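Local coordinates for Pab-dependent poly(a)-specific ribonuclease subunit PAN2 (Neurospora crassa, PDB 4CZX), which serves as the catalytic subunit of the PAN deadenylation complex, probably shortening poly(A) tails of mRNA, and is represented here by its N-terminal WD40 domain, at residues I33-D36 with L41-I44. Residues are numbered along the deposited sequence; the frame is centred on the assembly and turned at random.
Sequences IAFD and LLWI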
loop_
_atom_site.group_PDB
_atom_site.type_symbol
_atom_site.label_atom_id
_atom_site.label_comp_id
_atom_site.label_asym_id
_atom_site.label_seq_id
_atom_site.Cartn_x
_atom_site.Cartn_y
_atom_site.Cartn_z
ATOM N N ILE A 33 -31.393 6.045 -6.061
ATOM C CA ILE A 33 -31.836 4.778 -5.473
ATOM C C ILE A 33 -32.823 4.095 -6.410
ATOM O O ILE A 33 -33.527 4.763 -7.175
ATOM C CB ILE A 33 -32.494 4.969 -4.076
ATOM C CG1 ILE A 33 -33.892 5.592 -4.205
ATOM C CG2 ILE A 33 -31.599 5.826 -3.139
ATOM C CD1 ILE A 33 -34.561 5.855 -2.868
ATOM N N ALA A 34 -32.875 2.767 -6.353
ATOM C CA ALA A 34 -33.854 2.004 -7.138
ATOM C C ALA A 34 -34.104 0.626 -6.547
ATOM O O ALA A 34 -33.168 -0.101 -6.203
ATOM C CB ALA A 34 -33.394 1.859 -8.591
ATOM N N PHE A 35 -35.378 0.271 -6.439
ATOM C CA PHE A 35 -35.774 -1.091 -6.122
ATOM C C PHE A 35 -35.399 -2.049 -7.240
ATOM O O PHE A 35 -35.700 -1.792 -8.400
ATOM C CB PHE A 35 -37.282 -1.157 -5.881
ATOM C CG PHE A 35 -37.700 -0.677 -4.527
ATOM C CD1 PHE A 35 -37.519 -1.482 -3.411
ATOM C CD2 PHE A 35 -38.292 0.568 -4.369
ATOM C CE1 PHE A 35 -37.910 -1.051 -2.160
ATOM C CE2 PHE A 35 -38.692 1.007 -3.123
ATOM C CZ PHE A 35 -38.499 0.199 -2.015
ATOM N N ASP A 36 -34.749 -3.156 -6.886
ATOM C CA ASP A 36 -34.531 -4.256 -7.816
ATOM C C ASP A 36 -35.880 -4.874 -8.199
ATOM O O ASP A 36 -36.873 -4.730 -7.477
ATOM C CB ASP A 36 -33.635 -5.336 -7.168
ATOM C CG ASP A 36 -32.858 -6.155 -8.178
ATOM O OD1 ASP A 36 -33.415 -6.529 -9.234
ATOM O OD2 ASP A 36 -31.674 -6.441 -7.899
ATOM N N LEU A 41 -34.327 -6.530 -3.143
ATOM C CA LEU A 41 -33.202 -5.606 -2.983
ATOM C C LEU A 41 -33.571 -4.156 -3.269
ATOM O O LEU A 41 -34.338 -3.855 -4.188
ATOM C CB LEU A 41 -32.042 -6.015 -3.894
ATOM C CG LEU A 41 -31.436 -7.394 -3.627
ATOM C CD1 LEU A 41 -30.327 -7.694 -4.627
ATOM C CD2 LEU A 41 -30.929 -7.476 -2.192
ATOM N N LEU A 42 -33.009 -3.265 -2.462
ATOM C CA LEU A 42 -32.968 -1.837 -2.776
ATOM C C LEU A 42 -31.517 -1.434 -3.022
ATOM O O LEU A 42 -30.632 -1.718 -2.199
ATOM C CB LEU A 42 -33.568 -1.001 -1.647
ATOM C CG LEU A 42 -33.570 0.522 -1.864
ATOM C CD1 LEU A 42 -34.552 0.931 -2.962
ATOM C CD2 LEU A 42 -33.892 1.245 -0.567
ATOM N N TRP A 43 -31.270 -0.781 -4.153
ATOM C CA TRP A 43 -29.926 -0.338 -4.514
ATOM C C TRP A 43 -29.739 1.164 -4.321
ATOM O O TRP A 43 -30.620 1.960 -4.673
ATOM C CB TRP A 43 -29.624 -0.718 -5.960
ATOM C CG TRP A 43 -29.484 -2.213 -6.142
ATOM C CD1 TRP A 43 -30.490 -3.112 -6.338
ATOM C CD2 TRP A 43 -28.266 -2.975 -6.108
ATOM N NE1 TRP A 43 -29.975 -4.388 -6.447
ATOM C CE2 TRP A 43 -28.613 -4.327 -6.310
ATOM C CE3 TRP A 43 -26.915 -2.640 -5.939
ATOM C CZ2 TRP A 43 -27.658 -5.353 -6.346
ATOM C CZ3 TRP A 43 -25.964 -3.663 -5.971
ATOM C CH2 TRP A 43 -26.341 -4.998 -6.178
ATOM N N ILE A 44 -28.589 1.543 -3.760
ATOM C CA ILE A 44 -28.273 2.954 -3.470
ATOM C C ILE A 44 -26.909 3.295 -4.050
ATOM O O ILE A 44 -25.950 2.543 -3.860
ATOM C CB ILE A 44 -28.273 3.233 -1.946
ATOM C CG1 ILE A 44 -29.592 2.777 -1.315
ATOM C CG2 ILE A 44 -27.937 4.706 -1.630
ATOM C CD1 ILE A 44 -29.639 2.933 0.182
HETATM O O HOH W 1 -36.753 -5.212 -4.618
#
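Ile33 pairs with Ile44 at a non-hydrogen-bonded site of an antiparallel hairpin. Their side chains run side by side, with Ile33 CG2 4.1 Å from Ile44 CG1. The Ile33 CA also sits 3.2 Å from Trp43 O, as a CA-H...O contact. Ala34 and Trp43 form the hydrogen-bonded pair. Ala34 N donates to Trp43 O, and Trp43 N returns a bond to Ala34 O, both 2.9 Å long. Phe35 faces Leu42 on the same side of the sheet as the two isoleucines. The methyl Leu42 CD1 lies over the centre of the Phe35 ring, 3.8 Å from the centroid, a CH-pi contact. With Leu42 CG anti to its N (chi1 180°) and chi2 at 69°, CD1 is turned onto the ring. Ala303 of strand 302-306 packs on this face, against Ile33, Phe35 and Leu42. Asp36 N donates to Leu41 O at 2.8 Å, and water 1 lies within bonding distance of both Leu41 O and Asp36 O. On the other face, Trp43 NE1 donates to Asp36 OD2 at 3.0 Å, reaching it on the anti side, out of the carboxylate plane. The same oxygen forms a salt bridge with Arg98, while Asp36 OD1 accepts a bond from Gln38 N. A phenylalanine in place of Trp43 would probably leave Asp36 OD2 without its indole N-H, its salt bridge to Arg98 remaining. The hairpin belongs to the first predicted WD repeat of the beta-propeller. Ile33, Phe35, Leu42 and Ile44 make an apolar face; the other ties a buried carboxylate to an indole and an arginine, which probably stabilises its negative charge.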